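Local coordinates for protein binary enterotoxin of Clostridium perfringens component a (PDB 5WTZ) that probably transfers ADP-ribose from bound NAD+ to actin, as the enzymatic component of a two-part clostridial enterotoxin, at residues T255-Y260 with E277-I282; D294-R299 with I359-L364; F340-V345 with E382-I387. One frame throughout, in Å; residues are numbered along the deposited sequence.

Contact 1 (T255-Y260 with E277-I282). With NAD (nicotinamide-adenine-dinucleotide), chain B.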
loop_
_atom_site.group_PDB
_atom_site.type_symbol
_atom_site.label_atom_id
_atom_site.label_comp_id
_atom_site.label_asym_id
_atom_site.label_seq_id
_atom_site.Cartn_x
_atom_site.Cartn_y
_atom_site.Cartn_z
ATOM N N THR A 255 3.334 27.146 4.973
ATOM C CA THR A 255 3.410 27.202 6.434
ATOM C C THR A 255 2.321 28.108 7.008
ATOM O O THR A 255 1.575 27.702 7.894
ATOM C CB THR A 255 4.781 27.698 6.901
ATOM O OG1 THR A 255 5.776 26.746 6.518
ATOM C CG2 THR A 255 4.809 27.872 8.415
ATOM N N ALA A 256 2.208 29.315 6.476
ATOM C CA ALA A 256 1.184 30.253 6.943
ATOM C C ALA A 256 -0.206 29.834 6.461
ATOM O O ALA A 256 -1.197 29.998 7.183
ATOM C CB ALA A 256 1.498 31.663 6.481
ATOM N N ILE A 257 -0.277 29.305 5.239
ATOM C CA ILE A 257 -1.558 28.961 4.618
ATOM C C ILE A 257 -2.201 27.784 5.341
ATOM O O ILE A 257 -3.370 27.858 5.736
ATOM C CB ILE A 257 -1.387 28.637 3.119
ATOM C CG1 ILE A 257 -1.156 29.929 2.329
ATOM C CG2 ILE A 257 -2.611 27.882 2.560
ATOM C CD1 ILE A 257 -0.669 29.687 0.917
ATOM N N ASN A 258 -1.439 26.716 5.547
ATOM C CA ASN A 258 -2.006 25.543 6.203
ATOM C C ASN A 258 -2.251 25.827 7.694
ATOM O O ASN A 258 -3.228 25.348 8.251
ATOM C CB ASN A 258 -1.120 24.305 5.972
ATOM C CG ASN A 258 -1.308 23.713 4.563
ATOM O OD1 ASN A 258 -2.352 23.900 3.925
ATOM N ND2 ASN A 258 -0.306 22.985 4.083
ATOM N N LYS A 259 -1.412 26.650 8.320
ATOM C CA LYS A 259 -1.678 27.098 9.695
ATOM C C LYS A 259 -3.029 27.814 9.823
ATOM O O LYS A 259 -3.787 27.578 10.765
ATOM C CB LYS A 259 -0.577 28.026 10.197
ATOM C CG LYS A 259 0.598 27.349 10.894
ATOM C CD LYS A 259 1.616 28.417 11.323
ATOM C CE LYS A 259 2.849 27.836 12.008
ATOM N NZ LYS A 259 3.629 28.931 12.671
ATOM N N TYR A 260 -3.319 28.700 8.880
ATOM C CA TYR A 260 -4.567 29.440 8.899
ATOM C C TYR A 260 -5.762 28.521 8.676
ATOM O O TYR A 260 -6.788 28.643 9.343
ATOM C CB TYR A 260 -4.557 30.530 7.840
ATOM C CG TYR A 260 -5.844 31.304 7.818
ATOM C CD1 TYR A 260 -6.100 32.277 8.772
ATOM C CD2 TYR A 260 -6.821 31.042 6.863
ATOM C CE1 TYR A 260 -7.286 32.986 8.765
ATOM C CE2 TYR A 260 -8.010 31.739 6.850
ATOM C CZ TYR A 260 -8.235 32.712 7.803
ATOM O OH TYR A 260 -9.414 33.410 7.800
ATOM N N GLU A 277 -7.433 35.058 -0.023
ATOM C CA GLU A 277 -7.240 35.197 -1.468
ATOM C C GLU A 277 -6.331 34.091 -1.976
ATOM O O GLU A 277 -6.590 33.482 -3.012
ATOM C CB GLU A 277 -6.637 36.567 -1.836
ATOM C CG GLU A 277 -6.553 36.793 -3.361
ATOM C CD GLU A 277 -5.369 37.664 -3.798
ATOM O OE1 GLU A 277 -4.656 38.205 -2.926
ATOM O OE2 GLU A 277 -5.147 37.804 -5.023
ATOM N N LYS A 278 -5.251 33.843 -1.245
ATOM C CA LYS A 278 -4.318 32.802 -1.638
ATOM C C LYS A 278 -4.995 31.438 -1.596
ATOM O O LYS A 278 -4.849 30.627 -2.516
ATOM C CB LYS A 278 -3.087 32.808 -0.737
ATOM C CG LYS A 278 -2.270 34.083 -0.829
ATOM C CD LYS A 278 -0.782 33.794 -0.753
ATOM C CE LYS A 278 -0.008 35.050 -0.367
ATOM N NZ LYS A 278 -0.150 35.334 1.094
ATOM N N ILE A 279 -5.734 31.184 -0.521
ATOM C CA ILE A 279 -6.420 29.907 -0.358
ATOM C C ILE A 279 -7.457 29.725 -1.471
ATOM O O ILE A 279 -7.569 28.639 -2.048
ATOM C CB ILE A 279 -7.084 29.804 1.033
ATOM C CG1 ILE A 279 -6.005 29.613 2.109
ATOM C CG2 ILE A 279 -8.081 28.649 1.080
ATOM C CD1 ILE A 279 -6.476 29.942 3.514
ATOM N N SER A 280 -8.172 30.805 -1.782
ATOM C CA SER A 280 -9.122 30.837 -2.897
ATOM C C SER A 280 -8.470 30.446 -4.221
ATOM O O SER A 280 -8.985 29.590 -4.945
ATOM C CB SER A 280 -9.750 32.229 -3.027
ATOM O OG SER A 280 -10.832 32.378 -2.129
ATOM N N ASN A 281 -7.330 31.064 -4.526
ATOM C CA ASN A 281 -6.662 30.840 -5.803
ATOM C C ASN A 281 -6.088 29.425 -5.917
ATOM O O ASN A 281 -6.266 28.757 -6.942
ATOM C CB ASN A 281 -5.572 31.909 -6.014
ATOM C CG ASN A 281 -6.158 33.283 -6.272
ATOM O OD1 ASN A 281 -7.296 33.401 -6.725
ATOM N ND2 ASN A 281 -5.383 34.333 -6.003
ATOM N N ILE A 282 -5.420 28.953 -4.867
ATOM C CA ILE A 282 -4.912 27.586 -4.863
ATOM C C ILE A 282 -6.073 26.587 -4.996
ATOM O O ILE A 282 -5.998 25.663 -5.796
ATOM C CB ILE A 282 -4.079 27.282 -3.577
ATOM C CG1 ILE A 282 -2.892 28.250 -3.475
ATOM C CG2 ILE A 282 -3.625 25.802 -3.547
ATOM C CD1 ILE A 282 -2.332 28.400 -2.071
HETATM P PA NAD B . 2.519 21.198 5.979
HETATM O O1A NAD B . 2.005 22.618 5.961
HETATM O O2A NAD B . 1.647 20.073 5.509
HETATM O O5B NAD B . 3.003 20.811 7.468
HETATM C C5B NAD B . 3.663 21.733 8.343
HETATM C C4B NAD B . 3.421 21.318 9.781
HETATM O O4B NAD B . 2.013 21.410 10.036
HETATM C C3B NAD B . 3.842 19.874 10.039
HETATM O O3B NAD B . 4.404 19.793 11.360
HETATM C C2B NAD B . 2.528 19.109 9.965
HETATM O O2B NAD B . 2.527 17.931 10.778
HETATM C C1B NAD B . 1.502 20.134 10.436
HETATM N N9A NAD B . 0.213 19.878 9.763
HETATM C C8A NAD B . -0.013 19.844 8.437
HETATM N N7A NAD B . -1.322 19.564 8.181
HETATM C C5A NAD B . -1.926 19.397 9.364
HETATM C C6A NAD B . -3.293 19.084 9.825
HETATM N N6A NAD B . -4.286 18.882 8.930
HETATM N N1A NAD B . -3.506 18.985 11.160
HETATM C C2A NAD B . -2.525 19.191 12.055
HETATM N N3A NAD B . -1.260 19.495 11.704
HETATM C C4A NAD B . -0.915 19.595 10.398
HETATM O O3 NAD B . 3.861 21.193 5.099
HETATM P PN NAD B . 5.025 20.087 5.026
HETATM O O1N NAD B . 4.437 18.831 4.423
HETATM O O2N NAD B . 5.737 20.057 6.358
HETATM O O5D NAD B . 5.992 20.818 3.968
HETATM C C5D NAD B . 5.519 21.255 2.694
HETATM C C4D NAD B . 6.711 21.559 1.805
HETATM O O4D NAD B . 7.313 20.333 1.385
HETATM C C3D NAD B . 6.252 22.232 0.526
HETATM O O3D NAD B . 7.375 22.954 -0.011
HETATM C C2D NAD B . 5.916 21.065 -0.377
HETATM O O2D NAD B . 6.056 21.410 -1.759
HETATM C C1D NAD B . 6.899 19.980 0.070
HETATM N N1N NAD B . 6.319 18.621 0.091
HETATM C C2N NAD B . 6.208 17.932 1.245
HETATM C C3N NAD B . 5.659 16.644 1.251
HETATM C C7N NAD B . 5.529 15.846 2.520
HETATM O O7N NAD B . 5.427 16.390 3.627
HETATM N N7N NAD B . 5.564 14.531 2.380
HETATM C C4N NAD B . 5.236 16.049 0.069
HETATM C C5N NAD B . 5.359 16.780 -1.102
HETATM C C6N NAD B . 5.906 18.064 -1.058
#

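Contact 2 (D294-R299 with I359-L364). With NAD (nicotinamide-adenine-dinucleotide), chain B.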
loop_
_atom_site.group_PDB
_atom_site.type_symbol
_atom_site.label_atom_id
_atom_site.label_comp_id
_atom_site.label_asym_id
_atom_site.label_seq_id
_atom_site.Cartn_x
_atom_site.Cartn_y
_atom_site.Cartn_z
ATOM N N ASP A 294 -7.218 6.351 -10.555
ATOM C CA ASP A 294 -6.817 6.044 -9.185
ATOM C C ASP A 294 -5.302 5.961 -9.143
ATOM O O ASP A 294 -4.680 5.329 -10.010
ATOM C CB ASP A 294 -7.428 4.729 -8.682
ATOM C CG ASP A 294 -8.920 4.849 -8.340
ATOM O OD1 ASP A 294 -9.625 5.716 -8.910
ATOM O OD2 ASP A 294 -9.391 4.044 -7.511
ATOM N N ILE A 295 -4.717 6.615 -8.147
ATOM C CA ILE A 295 -3.270 6.629 -7.975
ATOM C C ILE A 295 -2.947 6.504 -6.479
ATOM O O ILE A 295 -3.730 6.923 -5.614
ATOM C CB ILE A 295 -2.627 7.914 -8.595
ATOM C CG1 ILE A 295 -1.104 7.775 -8.696
ATOM C CG2 ILE A 295 -3.061 9.190 -7.866
ATOM C CD1 ILE A 295 -0.437 8.846 -9.591
ATOM N N ILE A 296 -1.826 5.867 -6.179
ATOM C CA ILE A 296 -1.276 5.863 -4.830
ATOM C C ILE A 296 -0.316 7.052 -4.672
ATOM O O ILE A 296 0.547 7.277 -5.522
ATOM C CB ILE A 296 -0.528 4.542 -4.522
ATOM C CG1 ILE A 296 -1.496 3.343 -4.574
ATOM C CG2 ILE A 296 0.188 4.662 -3.181
ATOM C CD1 ILE A 296 -2.781 3.548 -3.732
ATOM N N THR A 297 -0.466 7.830 -3.600
ATOM C CA THR A 297 0.499 8.892 -3.319
ATOM C C THR A 297 0.907 8.847 -1.837
ATOM O O THR A 297 0.287 8.148 -1.048
ATOM C CB THR A 297 -0.051 10.282 -3.700
ATOM O OG1 THR A 297 1.027 11.227 -3.717
ATOM C CG2 THR A 297 -1.190 10.739 -2.740
ATOM N N TYR A 298 1.954 9.582 -1.476
ATOM C CA TYR A 298 2.609 9.445 -0.167
ATOM C C TYR A 298 2.795 10.769 0.570
ATOM O O TYR A 298 2.865 11.831 -0.033
ATOM C CB TYR A 298 3.988 8.781 -0.329
ATOM C CG TYR A 298 3.964 7.408 -0.983
ATOM C CD1 TYR A 298 4.018 7.278 -2.379
ATOM C CD2 TYR A 298 3.889 6.251 -0.212
ATOM C CE1 TYR A 298 3.997 6.020 -2.980
ATOM C CE2 TYR A 298 3.869 4.988 -0.798
ATOM C CZ TYR A 298 3.906 4.883 -2.172
ATOM O OH TYR A 298 3.893 3.635 -2.731
ATOM N N ARG A 299 2.928 10.705 1.889
ATOM C CA ARG A 299 3.183 11.922 2.652
ATOM C C ARG A 299 3.963 11.570 3.907
ATOM O O ARG A 299 3.599 10.633 4.618
ATOM C CB ARG A 299 1.874 12.634 3.031
ATOM C CG ARG A 299 2.102 13.923 3.834
ATOM C CD ARG A 299 0.791 14.686 4.113
ATOM N NE ARG A 299 1.036 15.616 5.211
ATOM C CZ ARG A 299 1.733 16.740 5.094
ATOM N NH1 ARG A 299 2.211 17.116 3.903
ATOM N NH2 ARG A 299 1.944 17.511 6.160
ATOM N N ILE A 359 4.152 7.697 7.828
ATOM C CA ILE A 359 4.178 7.674 6.369
ATOM C C ILE A 359 2.797 7.375 5.787
ATOM O O ILE A 359 2.314 6.232 5.827
ATOM C CB ILE A 359 5.182 6.631 5.844
ATOM C CG1 ILE A 359 6.539 6.815 6.526
ATOM C CG2 ILE A 359 5.283 6.710 4.323
ATOM C CD1 ILE A 359 7.555 5.702 6.232
ATOM N N LEU A 360 2.160 8.408 5.249
ATOM C CA LEU A 360 0.874 8.244 4.578
ATOM C C LEU A 360 1.072 7.471 3.286
ATOM O O LEU A 360 1.950 7.795 2.490
ATOM C CB LEU A 360 0.232 9.602 4.290
ATOM C CG LEU A 360 -1.231 9.517 3.839
ATOM C CD1 LEU A 360 -2.095 8.954 4.958
ATOM C CD2 LEU A 360 -1.712 10.914 3.386
ATOM N N ARG A 361 0.298 6.408 3.104
ATOM C CA ARG A 361 0.214 5.769 1.793
ATOM C C ARG A 361 -1.232 5.867 1.349
ATOM O O ARG A 361 -2.076 5.046 1.733
ATOM C CB ARG A 361 0.707 4.315 1.829
ATOM C CG ARG A 361 0.657 3.619 0.456
ATOM C CD ARG A 361 1.598 2.407 0.361
ATOM N NE ARG A 361 1.207 1.343 1.293
ATOM C CZ ARG A 361 1.901 0.224 1.504
ATOM N NH1 ARG A 361 3.045 0.006 0.872
ATOM N NH2 ARG A 361 1.465 -0.673 2.380
ATOM N N LEU A 362 -1.501 6.904 0.559
ATOM C CA LEU A 362 -2.859 7.355 0.267
ATOM C C LEU A 362 -3.380 6.850 -1.070
ATOM O O LEU A 362 -2.754 7.068 -2.117
ATOM C CB LEU A 362 -2.910 8.883 0.284
ATOM C CG LEU A 362 -4.277 9.529 0.018
ATOM C CD1 LEU A 362 -5.317 9.229 1.155
ATOM C CD2 LEU A 362 -4.089 11.030 -0.239
ATOM N N HIS A 363 -4.529 6.195 -1.026
ATOM C CA HIS A 363 -5.277 5.828 -2.227
ATOM C C HIS A 363 -6.076 7.048 -2.661
ATOM O O HIS A 363 -7.061 7.402 -2.008
ATOM C CB HIS A 363 -6.207 4.640 -1.963
ATOM C CG HIS A 363 -6.988 4.199 -3.167
ATOM N ND1 HIS A 363 -8.088 3.377 -3.077
ATOM C CD2 HIS A 363 -6.828 4.466 -4.484
ATOM C CE1 HIS A 363 -8.577 3.159 -4.286
ATOM N NE2 HIS A 363 -7.835 3.815 -5.157
ATOM N N LEU A 364 -5.626 7.690 -3.742
ATOM C CA LEU A 364 -6.197 8.930 -4.256
ATOM C C LEU A 364 -7.103 8.627 -5.441
ATOM O O LEU A 364 -6.616 8.320 -6.533
ATOM C CB LEU A 364 -5.068 9.896 -4.668
ATOM C CG LEU A 364 -5.433 11.302 -5.151
ATOM C CD1 LEU A 364 -6.230 12.012 -4.066
ATOM C CD2 LEU A 364 -4.182 12.104 -5.492
HETATM P PA NAD B . 2.519 21.198 5.979
HETATM O O1A NAD B . 2.005 22.618 5.961
HETATM O O2A NAD B . 1.647 20.073 5.509
HETATM O O5B NAD B . 3.003 20.811 7.468
HETATM C C5B NAD B . 3.663 21.733 8.343
HETATM C C4B NAD B . 3.421 21.318 9.781
HETATM O O4B NAD B . 2.013 21.410 10.036
HETATM C C3B NAD B . 3.842 19.874 10.039
HETATM O O3B NAD B . 4.404 19.793 11.360
HETATM C C2B NAD B . 2.528 19.109 9.965
HETATM O O2B NAD B . 2.527 17.931 10.778
HETATM C C1B NAD B . 1.502 20.134 10.436
HETATM N N9A NAD B . 0.213 19.878 9.763
HETATM C C8A NAD B . -0.013 19.844 8.437
HETATM N N7A NAD B . -1.322 19.564 8.181
HETATM C C5A NAD B . -1.926 19.397 9.364
HETATM C C6A NAD B . -3.293 19.084 9.825
HETATM N N6A NAD B . -4.286 18.882 8.930
HETATM N N1A NAD B . -3.506 18.985 11.160
HETATM C C2A NAD B . -2.525 19.191 12.055
HETATM N N3A NAD B . -1.260 19.495 11.704
HETATM C C4A NAD B . -0.915 19.595 10.398
HETATM O O3 NAD B . 3.861 21.193 5.099
HETATM P PN NAD B . 5.025 20.087 5.026
HETATM O O1N NAD B . 4.437 18.831 4.423
HETATM O O2N NAD B . 5.737 20.057 6.358
HETATM O O5D NAD B . 5.992 20.818 3.968
HETATM C C5D NAD B . 5.519 21.255 2.694
HETATM C C4D NAD B . 6.711 21.559 1.805
HETATM O O4D NAD B . 7.313 20.333 1.385
HETATM C C3D NAD B . 6.252 22.232 0.526
HETATM O O3D NAD B . 7.375 22.954 -0.011
HETATM C C2D NAD B . 5.916 21.065 -0.377
HETATM O O2D NAD B . 6.056 21.410 -1.759
HETATM C C1D NAD B . 6.899 19.980 0.070
HETATM N N1N NAD B . 6.319 18.621 0.091
HETATM C C2N NAD B . 6.208 17.932 1.245
HETATM C C3N NAD B . 5.659 16.644 1.251
HETATM C C7N NAD B . 5.529 15.846 2.520
HETATM O O7N NAD B . 5.427 16.390 3.627
HETATM N N7N NAD B . 5.564 14.531 2.380
HETATM C C4N NAD B . 5.236 16.049 0.069
HETATM C C5N NAD B . 5.359 16.780 -1.102
HETATM C C6N NAD B . 5.906 18.064 -1.058
HETATM O O HOH W 1 3.894 1.136 -1.882
#

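Contact 3 (F340-V345 with E382-I387). With NAD (nicotinamide-adenine-dinucleotide), chain B.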
loop_
_atom_site.group_PDB
_atom_site.type_symbol
_atom_site.label_atom_id
_atom_site.label_comp_id
_atom_site.label_asym_id
_atom_site.label_seq_id
_atom_site.Cartn_x
_atom_site.Cartn_y
_atom_site.Cartn_z
ATOM N N PHE A 340 -4.632 22.066 2.925
ATOM C CA PHE A 340 -4.192 21.505 1.658
ATOM C C PHE A 340 -3.246 20.371 2.017
ATOM O O PHE A 340 -2.505 20.460 3.008
ATOM C CB PHE A 340 -3.459 22.514 0.756
ATOM C CG PHE A 340 -4.307 23.671 0.284
ATOM C CD1 PHE A 340 -5.278 23.491 -0.702
ATOM C CD2 PHE A 340 -4.133 24.928 0.814
ATOM C CE1 PHE A 340 -6.052 24.545 -1.137
ATOM C CE2 PHE A 340 -4.907 26.003 0.378
ATOM C CZ PHE A 340 -5.882 25.802 -0.595
ATOM N N ILE A 341 -3.238 19.325 1.204
ATOM C CA ILE A 341 -2.366 18.179 1.462
ATOM C C ILE A 341 -1.232 18.074 0.431
ATOM O O ILE A 341 -1.469 17.752 -0.747
ATOM C CB ILE A 341 -3.135 16.846 1.470
ATOM C CG1 ILE A 341 -4.466 16.993 2.204
ATOM C CG2 ILE A 341 -2.238 15.737 2.072
ATOM C CD1 ILE A 341 -5.303 15.704 2.194
ATOM N N SER A 342 -0.014 18.366 0.885
ATOM C CA SER A 342 1.197 18.135 0.100
ATOM C C SER A 342 1.596 16.648 0.125
ATOM O O SER A 342 1.964 16.074 1.170
ATOM C CB SER A 342 2.354 19.010 0.603
ATOM O OG SER A 342 2.260 20.338 0.089
ATOM N N THR A 343 1.511 16.018 -1.036
ATOM C CA THR A 343 1.866 14.601 -1.164
ATOM C C THR A 343 2.899 14.428 -2.258
ATOM O O THR A 343 3.043 15.281 -3.125
ATOM C CB THR A 343 0.653 13.683 -1.498
ATOM O OG1 THR A 343 0.342 13.767 -2.897
ATOM C CG2 THR A 343 -0.575 14.036 -0.670
ATOM N N THR A 344 3.627 13.318 -2.204
ATOM C CA THR A 344 4.590 12.979 -3.232
ATOM C C THR A 344 4.254 11.592 -3.764
ATOM O O THR A 344 4.002 10.661 -2.997
ATOM C CB THR A 344 6.050 13.038 -2.698
ATOM O OG1 THR A 344 6.957 12.609 -3.715
ATOM C CG2 THR A 344 6.248 12.141 -1.470
ATOM N N VAL A 345 4.249 11.437 -5.084
ATOM C CA VAL A 345 3.876 10.157 -5.655
ATOM C C VAL A 345 4.981 9.107 -5.549
ATOM O O VAL A 345 4.771 7.949 -5.937
ATOM C CB VAL A 345 3.450 10.310 -7.114
ATOM C CG1 VAL A 345 2.253 11.258 -7.173
ATOM C CG2 VAL A 345 4.606 10.810 -7.975
ATOM N N GLU A 382 11.168 17.211 -7.933
ATOM C CA GLU A 382 9.941 17.202 -7.151
ATOM C C GLU A 382 8.869 16.412 -7.906
ATOM O O GLU A 382 8.869 16.367 -9.143
ATOM C CB GLU A 382 9.473 18.626 -6.861
ATOM C CG GLU A 382 10.537 19.505 -6.217
ATOM C CD GLU A 382 10.232 19.836 -4.767
ATOM O OE1 GLU A 382 10.800 20.822 -4.250
ATOM O OE2 GLU A 382 9.426 19.110 -4.143
ATOM N N TYR A 383 7.975 15.774 -7.153
ATOM C CA TYR A 383 6.992 14.848 -7.714
ATOM C C TYR A 383 5.703 14.954 -6.911
ATOM O O TYR A 383 5.113 13.940 -6.504
ATOM C CB TYR A 383 7.536 13.412 -7.695
ATOM C CG TYR A 383 8.882 13.292 -8.371
ATOM C CD1 TYR A 383 10.057 13.463 -7.652
ATOM C CD2 TYR A 383 8.979 13.052 -9.735
ATOM C CE1 TYR A 383 11.297 13.383 -8.269
ATOM C CE2 TYR A 383 10.215 12.961 -10.360
ATOM C CZ TYR A 383 11.367 13.127 -9.618
ATOM O OH TYR A 383 12.598 13.038 -10.224
ATOM N N GLU A 384 5.266 16.196 -6.699
ATOM C CA GLU A 384 4.196 16.490 -5.767
ATOM C C GLU A 384 2.808 16.474 -6.401
ATOM O O GLU A 384 2.575 17.050 -7.484
ATOM C CB GLU A 384 4.421 17.855 -5.102
ATOM C CG GLU A 384 3.286 18.253 -4.167
ATOM C CD GLU A 384 3.656 19.398 -3.214
ATOM O OE1 GLU A 384 4.785 19.922 -3.288
ATOM O OE2 GLU A 384 2.803 19.749 -2.372
ATOM N N VAL A 385 1.888 15.811 -5.713
ATOM C CA VAL A 385 0.470 15.993 -5.960
ATOM C C VAL A 385 -0.103 16.761 -4.783
ATOM O O VAL A 385 -0.017 16.317 -3.638
ATOM C CB VAL A 385 -0.263 14.657 -6.167
ATOM C CG1 VAL A 385 -1.784 14.841 -6.046
ATOM C CG2 VAL A 385 0.108 14.054 -7.532
ATOM N N LEU A 386 -0.648 17.939 -5.077
ATOM C CA LEU A 386 -1.245 18.797 -4.061
ATOM C C LEU A 386 -2.757 18.606 -4.053
ATOM O O LEU A 386 -3.417 18.764 -5.076
ATOM C CB LEU A 386 -0.882 20.260 -4.317
ATOM C CG LEU A 386 -1.355 21.320 -3.315
ATOM C CD1 LEU A 386 -0.755 21.020 -1.947
ATOM C CD2 LEU A 386 -0.962 22.722 -3.777
ATOM N N ILE A 387 -3.310 18.278 -2.890
ATOM C CA ILE A 387 -4.727 17.942 -2.770
ATOM C C ILE A 387 -5.483 19.118 -2.155
ATOM O O ILE A 387 -4.955 19.774 -1.245
ATOM C CB ILE A 387 -4.898 16.643 -1.907
ATOM C CG1 ILE A 387 -4.158 15.481 -2.581
ATOM C CG2 ILE A 387 -6.362 16.301 -1.669
ATOM C CD1 ILE A 387 -4.065 14.189 -1.743
HETATM P PA NAD B . 2.519 21.198 5.979
HETATM O O1A NAD B . 2.005 22.618 5.961
HETATM O O2A NAD B . 1.647 20.073 5.509
HETATM O O5B NAD B . 3.003 20.811 7.468
HETATM C C5B NAD B . 3.663 21.733 8.343
HETATM C C4B NAD B . 3.421 21.318 9.781
HETATM O O4B NAD B . 2.013 21.410 10.036
HETATM C C3B NAD B . 3.842 19.874 10.039
HETATM O O3B NAD B . 4.404 19.793 11.360
HETATM C C2B NAD B . 2.528 19.109 9.965
HETATM O O2B NAD B . 2.527 17.931 10.778
HETATM C C1B NAD B . 1.502 20.134 10.436
HETATM N N9A NAD B . 0.213 19.878 9.763
HETATM C C8A NAD B . -0.013 19.844 8.437
HETATM N N7A NAD B . -1.322 19.564 8.181
HETATM C C5A NAD B . -1.926 19.397 9.364
HETATM C C6A NAD B . -3.293 19.084 9.825
HETATM N N6A NAD B . -4.286 18.882 8.930
HETATM N N1A NAD B . -3.506 18.985 11.160
HETATM C C2A NAD B . -2.525 19.191 12.055
HETATM N N3A NAD B . -1.260 19.495 11.704
HETATM C C4A NAD B . -0.915 19.595 10.398
HETATM O O3 NAD B . 3.861 21.193 5.099
HETATM P PN NAD B . 5.025 20.087 5.026
HETATM O O1N NAD B . 4.437 18.831 4.423
HETATM O O2N NAD B . 5.737 20.057 6.358
HETATM O O5D NAD B . 5.992 20.818 3.968
HETATM C C5D NAD B . 5.519 21.255 2.694
HETATM C C4D NAD B . 6.711 21.559 1.805
HETATM O O4D NAD B . 7.313 20.333 1.385
HETATM C C3D NAD B . 6.252 22.232 0.526
HETATM O O3D NAD B . 7.375 22.954 -0.011
HETATM C C2D NAD B . 5.916 21.065 -0.377
HETATM O O2D NAD B . 6.056 21.410 -1.759
HETATM C C1D NAD B . 6.899 19.980 0.070
HETATM N N1N NAD B . 6.319 18.621 0.091
HETATM C C2N NAD B . 6.208 17.932 1.245
HETATM C C3N NAD B . 5.659 16.644 1.251
HETATM C C7N NAD B . 5.529 15.846 2.520
HETATM O O7N NAD B . 5.427 16.390 3.627
HETATM N N7N NAD B . 5.564 14.531 2.380
HETATM C C4N NAD B . 5.236 16.049 0.069
HETATM C C5N NAD B . 5.359 16.780 -1.102
HETATM C C6N NAD B . 5.906 18.064 -1.058
HETATM O O HOH W 2 8.157 15.181 -4.685
#

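Contact 1 (T255-Y260 with E277-I282)
Ile257 of helix 240-263 meets Ile279 and Ile282 of helix 272-286 in the ADP-ribosyltransferase domain, where segments 255-260 and 277-282 cross at 94°, with their axes 10.7 Å apart at the closest. No hydrogen bond joins the two segments; apolar side chains do the work, and each pair meets in its own way. Ile257 and Ile279 run antiparallel alongside one another, Ile257 CG2 lying 3.8 Å from Ile279 CG1. With Ile282 the approach is tip to tip: the two CD1 methyls face each other, Ile257 CD1 standing 3.7 Å from Ile282 CD1. In Ile257, CG1 sits beside the backbone N and CG2 anti to it (chi1 -74°), which splits the side chain into two branches, one for each isoleucine opposite. Tyr260, one turn on, crosses Ile279 at about a right angle and receives the CD1 methyl of Ile279 at its edge, near the ring plane, with Tyr260 CD2 3.5 Å from Ile279 CD1. Its hydroxyl is hydrogen-bonded to Glu276, just before segment 277-282 in the same helix. Phe340, from the loop before strand 341-344, packs against all three isoleucines. The next residue after Ile257 faces the cofactor instead: Asn258 ND2 is hydrogen-bonded to Tyr249 OH and gives a nearly straight bond (171°) to the adenosine-side phosphate oxygen O1A of NAD, at 3.0 Å.

Contact 2 (D294-R299 with I359-L364)
Arg299 and Leu360 form one end of an antiparallel ladder that runs to Ile295 and Leu364, in the five-stranded mixed sheet of the ADP-ribosyltransferase domain. Its backbone bonds come in three reciprocal pairs, Ile295 with Leu364, Thr297 with Leu362 and Arg299 with Leu360. Among polar side chains, His363 NE2 donates to Asp294 OD2 at 2.8 Å; bent (142°), the bond reaches the oxygen from above the carboxylate plane, the carboxylate and imidazole planes 63° apart. A water links Tyr298 OH, also hydrogen-bonded to Asn215 OD1, to Arg361 NH1, whose guanidinium pairs with Asp138 and Asp417. Apolar contacts follow the faces: Thr297 CG2 lies 3.8 Å from Leu362 CD2, and on the other face Arg361 runs side by side with Tyr298, Arg361 CD 3.6 Å from Tyr298 CE2. Arg299, extended from CG to NE, carries its guanidinium to the diphosphate: NH1 bonds NAD O1N at 2.9 Å, and NH2 reaches NAD O2A in a weak bond. Glu305 holds NE. This is consistent with the strand arginine of the family's R-STS-ExE signature. Strand 295-301 is outermost in this sheet, with segment 340-345 bonding the backbone of Tyr298 there; strand 411-420 flanks 358-364, and Phe61 of helix 36-61 packs on Tyr298.

Contact 3 (F340-V345 with E382-I387)
Phe340 and Ile387 meet at the edge of the phenylalanine ring, where the carbonyl O of Ile387 lies in the ring plane, 3.8 Å from Phe340 CD1; His389 stacks edge-to-face with the same ring. A second flat group, the Glu384 carboxylate, is gripped at both oxygens. Ser342 OG donates to Glu384 OE2 at 2.6 Å on its syn side, and the nicotinamide ribose hydroxyl O2D to Glu384 OE1 in a very short bond whose exact length is doubtful. Glu384 CG lies anti to the backbone N (chi1 177°) and the chain stays extended, setting the carboxylate beside both partners. Nicotinamide C5N lies 3.4 Å from Thr343 O. Ser342-Thr343-Thr344 stands where the family's STS motif is expected, and Glu382-Tyr383-Glu384 fits its ExE motif. On the far face Thr343 OG1, beside its own backbone N (chi1 79°), gives Val385 O a second donor, besides Thr343 N. The side chains of Val345 and Val385 cross there at about a right angle, Val345 CG1 3.5 Å from Val385 CG2. Strand 384-387 is the middle of a three-stranded antiparallel sheet, between 341-344 and 370-372, with helices 240-263 and 272-286 packed against Phe340 and Leu386.

The three contacts illustrate how one dinucleotide is held by separate parts of a single domain: contact 1 supplies a partner for the adenosine-side phosphate, contact 2 an arginine for the diphosphate, and contact 3 the glutamate and strand backbone beside the nicotinamide ribose and ring. Contacts 2 and 3, with centres 9 Å apart, are directly joined: Tyr298 O lies 2.7 Å from Thr344 N, a probable hydrogen bond, and Arg299 NH1 also bonds Ser342 O. Contact 3 meets contact 1 as well, through a weak hydrogen bond of 3.1 Å between Asn258 OD1 and Phe340 N, which ties the NAD-binding asparagine to it. Contacts 1 and 2 do not touch, their centres being 22 Å apart, yet both reach NAD.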